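Local coordinates for protein beta-lactamase (Sphaerobacter thermophilus, PDB 4EWF) that probably hydrolyses beta-lactams with water to substituted beta-amino acids, at residues A30-P35 / L237-F242; S142-K147 / P158-T163; T232-L237 / T267-P272. All coordinates share one frame; numbering follows the deposited sequence.

Contact 1 (A30-P35 / L237-F242)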
loop_
_atom_site.group_PDB
_atom_site.type_symbol
_atom_site.label_atom_id
_atom_site.label_comp_id
_atom_site.label_asym_id
_atom_site.label_seq_id
_atom_site.Cartn_x
_atom_site.Cartn_y
_atom_site.Cartn_z
ATOM N N ALA A 30 -7.183 -0.684 -11.216
ATOM C CA ALA A 30 -6.059 -1.616 -11.166
ATOM C C ALA A 30 -4.998 -1.224 -12.168
ATOM O O ALA A 30 -5.292 -0.963 -13.340
ATOM C CB ALA A 30 -6.530 -3.038 -11.449
ATOM N N THR A 31 -3.760 -1.196 -11.699
ATOM C CA THR A 31 -2.605 -1.035 -12.557
ATOM C C THR A 31 -1.630 -2.131 -12.159
ATOM O O THR A 31 -1.211 -2.211 -11.013
ATOM C CB THR A 31 -1.967 0.369 -12.386
ATOM O OG1 THR A 31 -2.900 1.363 -12.822
ATOM C CG2 THR A 31 -0.695 0.495 -13.214
ATOM N N ILE A 32 -1.286 -2.990 -13.107
ATOM C CA ILE A 32 -0.501 -4.167 -12.810
ATOM C C ILE A 32 0.631 -4.213 -13.801
ATOM O O ILE A 32 0.403 -4.188 -15.008
ATOM C CB ILE A 32 -1.362 -5.442 -12.921
ATOM C CG1 ILE A 32 -2.458 -5.429 -11.845
ATOM C CG2 ILE A 32 -0.476 -6.708 -12.841
ATOM C CD1 ILE A 32 -3.597 -6.409 -12.094
ATOM N N VAL A 33 1.856 -4.247 -13.304
ATOM C CA VAL A 33 2.993 -4.208 -14.204
ATOM C C VAL A 33 3.701 -5.547 -14.249
ATOM O O VAL A 33 4.191 -6.025 -13.233
ATOM C CB VAL A 33 4.002 -3.118 -13.795
ATOM C CG1 VAL A 33 5.088 -2.993 -14.858
ATOM C CG2 VAL A 33 3.278 -1.780 -13.582
ATOM N N ALA A 34 3.761 -6.146 -15.439
ATOM C CA ALA A 34 4.420 -7.433 -15.613
ATOM C C ALA A 34 5.927 -7.264 -15.534
ATOM O O ALA A 34 6.445 -6.168 -15.748
ATOM C CB ALA A 34 4.032 -8.052 -16.970
ATOM N N PRO A 35 6.638 -8.357 -15.240
ATOM C CA PRO A 35 8.098 -8.385 -15.238
ATOM C C PRO A 35 8.688 -7.657 -16.442
ATOM O O PRO A 35 9.600 -6.843 -16.285
ATOM C CB PRO A 35 8.402 -9.875 -15.320
ATOM C CG PRO A 35 7.290 -10.496 -14.566
ATOM C CD PRO A 35 6.071 -9.662 -14.865
ATOM N N LEU A 237 6.063 -8.937 -10.098
ATOM C CA LEU A 237 4.799 -8.362 -10.502
ATOM C C LEU A 237 4.461 -7.155 -9.613
ATOM O O LEU A 237 4.464 -7.266 -8.386
ATOM C CB LEU A 237 3.697 -9.415 -10.349
ATOM C CG LEU A 237 2.323 -8.988 -10.855
ATOM C CD1 LEU A 237 2.338 -9.027 -12.377
ATOM C CD2 LEU A 237 1.244 -9.901 -10.308
ATOM N N VAL A 238 4.161 -6.008 -10.215
ATOM C CA VAL A 238 3.687 -4.872 -9.411
ATOM C C VAL A 238 2.166 -4.804 -9.467
ATOM O O VAL A 238 1.585 -4.860 -10.540
ATOM C CB VAL A 238 4.283 -3.533 -9.892
ATOM C CG1 VAL A 238 3.673 -2.368 -9.136
ATOM C CG2 VAL A 238 5.810 -3.545 -9.741
ATOM N N VAL A 239 1.530 -4.674 -8.305
ATOM C CA VAL A 239 0.077 -4.702 -8.220
ATOM C C VAL A 239 -0.491 -3.550 -7.383
ATOM O O VAL A 239 -0.220 -3.442 -6.195
ATOM C CB VAL A 239 -0.408 -6.040 -7.616
ATOM C CG1 VAL A 239 -1.942 -6.032 -7.444
ATOM C CG2 VAL A 239 0.066 -7.202 -8.485
ATOM N N ALA A 240 -1.279 -2.693 -8.013
ATOM C CA ALA A 240 -1.977 -1.639 -7.281
ATOM C C ALA A 240 -3.473 -1.731 -7.599
ATOM O O ALA A 240 -3.909 -1.409 -8.704
ATOM C CB ALA A 240 -1.408 -0.259 -7.656
ATOM N N VAL A 241 -4.252 -2.227 -6.649
ATOM C CA VAL A 241 -5.684 -2.386 -6.868
ATOM C C VAL A 241 -6.461 -1.627 -5.812
ATOM O O VAL A 241 -6.208 -1.779 -4.621
ATOM C CB VAL A 241 -6.087 -3.871 -6.830
ATOM C CG1 VAL A 241 -7.598 -4.034 -6.993
ATOM C CG2 VAL A 241 -5.342 -4.621 -7.929
ATOM N N PHE A 242 -7.378 -0.779 -6.269
ATOM C CA PHE A 242 -8.280 -0.040 -5.400
ATOM C C PHE A 242 -9.697 -0.487 -5.678
ATOM O O PHE A 242 -10.068 -0.676 -6.837
ATOM C CB PHE A 242 -8.119 1.472 -5.636
ATOM C CG PHE A 242 -6.789 1.996 -5.161
ATOM C CD1 PHE A 242 -6.695 2.711 -3.976
ATOM C CD2 PHE A 242 -5.625 1.710 -5.862
ATOM C CE1 PHE A 242 -5.462 3.180 -3.514
ATOM C CE2 PHE A 242 -4.379 2.171 -5.407
ATOM C CZ PHE A 242 -4.304 2.905 -4.221
#
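I32 and L237 meet diagonally on the face of the sheet that they share with A30, V239 and V241. The I32 branch methyl CG2 is a bump that sits over the hollow bordered by L237 CD1, 3.7 Å away, and V238 O, at 3.6 Å. L237 CG stands anti to its backbone N (chi1 -175°); its CD1 touches both the I32 methyl and V33 O, the latter at 3.6 Å. Further along the same face A30 CB meets V241 CG2 at 4.0 Å. On the reverse face V33 and V238 face each other directly, CB to CB 3.9 Å.

The backbones run antiparallel at 176°, and paired backbone hydrogen bonds hold the register: T31 and A240 bond both ways, as do V33 and V238, with V33 N to V238 O the shortest at 2.8 Å. Beyond the sheet, I32, V239 and V241 pack on helix 249-266, while T31, V33 and V238 touch helix 164-175, where T31 OG1 bonds D165. Neighbouring strands of an antiparallel sheet with helices on both faces are what the alpha-beta-alpha sandwich of class A beta-lactamases is built on.

Contact 2 (S142-K147 / P158-T163)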
loop_
_atom_site.group_PDB
_atom_site.type_symbol
_atom_site.label_atom_id
_atom_site.label_comp_id
_atom_site.label_asym_id
_atom_site.label_seq_id
_atom_site.Cartn_x
_atom_site.Cartn_y
_atom_site.Cartn_z
ATOM N N SER A 142 -2.139 12.096 -6.422
ATOM C CA SER A 142 -2.214 11.555 -5.076
ATOM C C SER A 142 -1.749 12.583 -4.041
ATOM O O SER A 142 -1.025 13.518 -4.373
ATOM C CB SER A 142 -1.353 10.297 -4.972
ATOM O OG SER A 142 -1.809 9.310 -5.887
ATOM N N ASN A 143 -2.126 12.386 -2.778
ATOM C CA ASN A 143 -1.743 13.357 -1.754
ATOM C C ASN A 143 -1.926 12.783 -0.352
ATOM O O ASN A 143 -2.661 11.806 -0.157
ATOM C CB ASN A 143 -2.605 14.618 -1.890
ATOM C CG ASN A 143 -4.076 14.358 -1.527
ATOM O OD1 ASN A 143 -4.779 13.636 -2.235
ATOM N ND2 ASN A 143 -4.531 14.924 -0.400
ATOM N N LEU A 144 -1.248 13.399 0.610
ATOM C CA LEU A 144 -1.555 13.206 2.019
ATOM C C LEU A 144 -1.907 14.575 2.600
ATOM O O LEU A 144 -1.069 15.474 2.647
ATOM C CB LEU A 144 -0.354 12.614 2.766
ATOM C CG LEU A 144 -0.554 12.536 4.282
ATOM C CD1 LEU A 144 -1.643 11.533 4.589
ATOM C CD2 LEU A 144 0.737 12.150 4.983
ATOM N N SER A 145 -3.156 14.746 3.016
ATOM C CA SER A 145 -3.617 16.036 3.508
ATOM C C SER A 145 -4.375 15.873 4.818
ATOM O O SER A 145 -4.739 16.851 5.452
ATOM C CB SER A 145 -4.502 16.725 2.458
ATOM O OG SER A 145 -3.754 17.001 1.272
ATOM N N ARG A 146 -4.585 14.623 5.233
ATOM C CA ARG A 146 -5.443 14.309 6.384
ATOM C C ARG A 146 -4.837 13.189 7.247
ATOM O O ARG A 146 -4.511 12.113 6.728
ATOM C CB ARG A 146 -6.832 13.906 5.863
ATOM C CG ARG A 146 -7.845 13.383 6.884
ATOM C CD ARG A 146 -9.145 13.000 6.158
ATOM N NE ARG A 146 -9.978 12.036 6.878
ATOM C CZ ARG A 146 -11.023 12.370 7.624
ATOM N NH1 ARG A 146 -11.358 13.647 7.758
ATOM N NH2 ARG A 146 -11.729 11.430 8.239
ATOM N N LYS A 147 -4.679 13.439 8.553
ATOM C CA LYS A 147 -4.181 12.413 9.472
ATOM C C LYS A 147 -5.169 11.261 9.519
ATOM O O LYS A 147 -6.303 11.376 9.032
ATOM C CB LYS A 147 -4.023 12.986 10.891
ATOM C CG LYS A 147 -2.716 13.746 11.137
ATOM C CD LYS A 147 -2.591 14.131 12.610
ATOM C CE LYS A 147 -1.209 14.657 12.969
ATOM N NZ LYS A 147 -1.207 15.242 14.359
ATOM N N PRO A 158 -10.866 17.689 3.625
ATOM C CA PRO A 158 -9.765 17.226 2.772
ATOM C C PRO A 158 -9.583 15.716 2.859
ATOM O O PRO A 158 -9.503 15.172 3.950
ATOM C CB PRO A 158 -8.540 17.921 3.376
ATOM C CG PRO A 158 -9.088 19.138 4.045
ATOM C CD PRO A 158 -10.440 18.747 4.561
ATOM N N GLU A 159 -9.517 15.048 1.715
ATOM C CA GLU A 159 -9.343 13.613 1.689
ATOM C C GLU A 159 -7.975 13.288 1.107
ATOM O O GLU A 159 -7.370 14.123 0.409
ATOM C CB GLU A 159 -10.468 12.968 0.849
ATOM C CG GLU A 159 -10.418 11.435 0.741
ATOM C CD GLU A 159 -10.516 10.726 2.094
ATOM O OE1 GLU A 159 -9.482 10.622 2.793
ATOM O OE2 GLU A 159 -11.625 10.264 2.448
ATOM N N ASN A 160 -7.481 12.091 1.420
ATOM C CA ASN A 160 -6.262 11.561 0.828
ATOM C C ASN A 160 -6.639 10.720 -0.398
ATOM O O ASN A 160 -7.220 9.642 -0.255
ATOM C CB ASN A 160 -5.510 10.671 1.826
ATOM C CG ASN A 160 -5.147 11.401 3.103
ATOM O OD1 ASN A 160 -4.848 12.591 3.086
ATOM N ND2 ASN A 160 -5.198 10.693 4.223
ATOM N N TRP A 161 -6.305 11.217 -1.584
ATOM C CA TRP A 161 -6.690 10.583 -2.850
ATOM C C TRP A 161 -5.538 9.763 -3.413
ATOM O O TRP A 161 -4.377 10.069 -3.179
ATOM C CB TRP A 161 -7.137 11.649 -3.879
ATOM C CG TRP A 161 -8.335 12.429 -3.404
ATOM C CD1 TRP A 161 -8.361 13.738 -2.991
ATOM C CD2 TRP A 161 -9.673 11.930 -3.241
ATOM N NE1 TRP A 161 -9.634 14.083 -2.594
ATOM C CE2 TRP A 161 -10.459 12.992 -2.736
ATOM C CE3 TRP A 161 -10.282 10.685 -3.473
ATOM C CZ2 TRP A 161 -11.833 12.857 -2.467
ATOM C CZ3 TRP A 161 -11.644 10.541 -3.203
ATOM C CH2 TRP A 161 -12.408 11.630 -2.708
ATOM N N ALA A 162 -5.871 8.708 -4.151
ATOM C CA ALA A 162 -4.882 7.890 -4.831
ATOM C C ALA A 162 -5.373 7.538 -6.227
ATOM O O ALA A 162 -6.579 7.555 -6.488
ATOM C CB ALA A 162 -4.661 6.607 -4.054
ATOM N N THR A 163 -4.448 7.180 -7.114
ATOM C CA THR A 163 -4.836 6.459 -8.323
ATOM C C THR A 163 -4.005 5.199 -8.390
ATOM O O THR A 163 -2.898 5.162 -7.875
ATOM C CB THR A 163 -4.622 7.268 -9.634
ATOM O OG1 THR A 163 -3.223 7.426 -9.872
ATOM C CG2 THR A 163 -5.275 8.632 -9.543
HETATM O O HOH W 1 -2.449 9.293 -1.474
#
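N143 and N160 grip each other's segments with their side-chain amides. In N143, CG takes the crowded position between the backbone N and the carbonyl carbon (chi1 68°), bringing the amide across to 158-163. There OD1 accepts from W161 N at 2.9 Å, with the donor above the carbonyl plane, 39° out of it. ND2 gives a nearly straight bond to E159 O at 3.1 Å, and a second to S145 OG; both acceptors lie in the amide plane, which fixes its rotation. The amide thus spans N160, bonding the backbone just before and just after it.

N160 answers with CG anti to its carbonyl carbon (chi1 -58°), beside the CD1 methyl of L144, which is 3.7 Å from N160 ND2. Its OD1 accepts two backbone donors, S145 N at 2.7 Å and R146 N, the latter in plane on a lone pair. ND2 returns a bond to R146 O at 3.0 Å, also in plane.

At the backbone, N143 N donates to W161 O at 3.3 Å, and a water bridges N143 O and W161 O. The E159 chain is bent at chi2; its OE1 accepts from N160 N, while OE2 pairs with R49. R146 extends toward P158 and has two conformers; in the one given, its guanidinium forms a salt bridge to E157 and a hydrogen bond to R151 O.

With the ten intervening residues lacking helix and strand, these segments are consistent with the neck of the omega loop of class A enzymes. Chemically, the hydrogen bonds between them come from neutral amides and backbone groups, fixed and directional, while the charges of R146 and E159 are each paired elsewhere.

Contact 3 (T232-L237 / T267-P272)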
loop_
_atom_site.group_PDB
_atom_site.type_symbol
_atom_site.label_atom_id
_atom_site.label_comp_id
_atom_site.label_asym_id
_atom_site.label_seq_id
_atom_site.Cartn_x
_atom_site.Cartn_y
_atom_site.Cartn_z
ATOM N N THR A 232 9.202 -13.581 -7.735
ATOM C CA THR A 232 9.659 -14.967 -7.843
ATOM C C THR A 232 10.988 -14.970 -8.598
ATOM O O THR A 232 11.405 -13.934 -9.126
ATOM C CB THR A 232 8.649 -15.859 -8.596
ATOM O OG1 THR A 232 8.847 -15.723 -10.011
ATOM C CG2 THR A 232 7.225 -15.484 -8.249
ATOM N N PRO A 233 11.668 -16.130 -8.657
ATOM C CA PRO A 233 12.927 -16.178 -9.416
ATOM C C PRO A 233 12.753 -15.765 -10.885
ATOM O O PRO A 233 13.712 -15.343 -11.532
ATOM C CB PRO A 233 13.353 -17.649 -9.308
ATOM C CG PRO A 233 12.126 -18.392 -8.858
ATOM C CD PRO A 233 11.339 -17.425 -8.038
ATOM N N ALA A 234 11.531 -15.875 -11.390
ATOM C CA ALA A 234 11.219 -15.524 -12.772
ATOM C C ALA A 234 10.973 -14.020 -12.993
ATOM O O ALA A 234 10.920 -13.564 -14.140
ATOM C CB ALA A 234 10.016 -16.319 -13.245
ATOM N N GLY A 235 10.812 -13.256 -11.907
ATOM C CA GLY A 235 10.599 -11.817 -12.013
ATOM C C GLY A 235 9.601 -11.265 -11.003
ATOM O O GLY A 235 9.094 -12.001 -10.150
ATOM N N THR A 236 9.311 -9.968 -11.102
ATOM C CA THR A 236 8.454 -9.301 -10.118
ATOM C C THR A 236 7.201 -8.691 -10.737
ATOM O O THR A 236 7.270 -8.013 -11.759
ATOM C CB THR A 236 9.222 -8.193 -9.363
ATOM O OG1 THR A 236 10.284 -8.785 -8.611
ATOM C CG2 THR A 236 8.293 -7.448 -8.402
ATOM N N LEU A 237 6.063 -8.937 -10.098
ATOM C CA LEU A 237 4.799 -8.362 -10.502
ATOM C C LEU A 237 4.461 -7.155 -9.613
ATOM O O LEU A 237 4.464 -7.266 -8.386
ATOM C CB LEU A 237 3.697 -9.415 -10.349
ATOM C CG LEU A 237 2.323 -8.988 -10.855
ATOM C CD1 LEU A 237 2.338 -9.027 -12.377
ATOM C CD2 LEU A 237 1.244 -9.901 -10.308
ATOM N N THR A 267 1.063 -13.582 -16.546
ATOM C CA THR A 267 2.454 -13.197 -16.767
ATOM C C THR A 267 3.409 -14.378 -16.647
ATOM O O THR A 267 4.616 -14.221 -16.825
ATOM C CB THR A 267 2.890 -12.102 -15.759
ATOM O OG1 THR A 267 2.735 -12.597 -14.425
ATOM C CG2 THR A 267 2.031 -10.881 -15.918
ATOM N N GLY A 268 2.870 -15.558 -16.342
ATOM C CA GLY A 268 3.677 -16.763 -16.251
ATOM C C GLY A 268 4.492 -16.881 -14.977
ATOM O O GLY A 268 5.438 -17.676 -14.901
ATOM N N LEU A 269 4.124 -16.098 -13.968
ATOM C CA LEU A 269 4.794 -16.156 -12.675
ATOM C C LEU A 269 4.364 -17.374 -11.850
ATOM O O LEU A 269 5.130 -17.875 -11.028
ATOM C CB LEU A 269 4.556 -14.855 -11.886
ATOM C CG LEU A 269 5.699 -13.826 -11.889
ATOM C CD1 LEU A 269 6.632 -14.006 -13.063
ATOM C CD2 LEU A 269 5.195 -12.390 -11.831
ATOM N N ILE A 270 3.123 -17.819 -12.031
ATOM C CA ILE A 270 2.717 -19.130 -11.523
ATOM C C ILE A 270 2.145 -19.878 -12.712
ATOM O O ILE A 270 1.861 -19.262 -13.740
ATOM C CB ILE A 270 1.661 -19.034 -10.413
ATOM C CG1 ILE A 270 0.365 -18.426 -10.975
ATOM C CG2 ILE A 270 2.192 -18.217 -9.256
ATOM C CD1 ILE A 270 -0.694 -18.151 -9.923
ATOM N N PRO A 271 1.981 -21.205 -12.593
ATOM C CA PRO A 271 1.515 -21.941 -13.784
ATOM C C PRO A 271 0.088 -21.553 -14.215
ATOM O O PRO A 271 -0.682 -20.992 -13.416
ATOM C CB PRO A 271 1.618 -23.428 -13.372
ATOM C CG PRO A 271 1.888 -23.449 -11.909
ATOM C CD PRO A 271 2.393 -22.087 -11.485
ATOM N N PRO A 272 -0.259 -21.802 -15.488
ATOM C CA PRO A 272 -1.614 -21.470 -15.945
ATOM C C PRO A 272 -2.688 -22.205 -15.133
ATOM O O PRO A 272 -2.416 -23.273 -14.597
ATOM C CB PRO A 272 -1.618 -21.940 -17.409
ATOM C CG PRO A 272 -0.434 -22.837 -17.547
ATOM C CD PRO A 272 0.575 -22.331 -16.581
#
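L269 reaches across to T232, A234 and L237, and apolar contacts carry the meeting. Its two methyls divide the work: CD2 rests 3.6 Å from L237 CB, while CD1 touches A234 CB at 4.1 Å. Its first torsion of -101° is off the usual staggered values, an unusual conformation. L237 CD1 also approaches T267 CG2, but T267 has two conformers and that touch is doubtful.

Set apart from these is a van der Waals contact of a polar atom: L269 CG lies 4.1 Å from T232 OG1, the two side chains meeting at a slant.

The hydrogen bonds stay within the segments or go elsewhere. T232 N and O both bond G235, O at 2.9 Å from G235 N, around a type I turn. T232 OG1 accepts from A234 N at 3.0 Å, an ST turn that pins the hydroxyl facing L269. In the conformer given, T267 OG1 bonds A263 O of the preceding helix.

Backbone shape finishes the fit: G268 has positive phi (77°) and ends helix 249-266 in a Schellman motif, after which the chain presents L269. This is a leucine from a helix's C-terminal exit packing on a beta hairpin with a two-residue loop, the one joining strands 223-232 and 235-244 of the central sheet.

From the N terminus, after helix 12-22, strand 27-33 leads into 30-35, where contact 1 opens. Contact 2 opens at 142-147 and closes a short loop at 158-163, wholly nested inside the long excursion that contact 1 closes at 237-242. Contact 3 opens at 232-237, before that closure, and ends at 267-272 after it, so contacts 1 and 3 cross and share L237 in strand 235-244. P35 CG lies 3.9 Å from L269 CD1, tying the two at one end of the sheet. At its other end F242 CE1 packs 3.6 Å from A162 CB of contact 2. Contacts 2 and 3 stay about 14 Å apart at their nearest atoms, on opposite sides of the chain's centre.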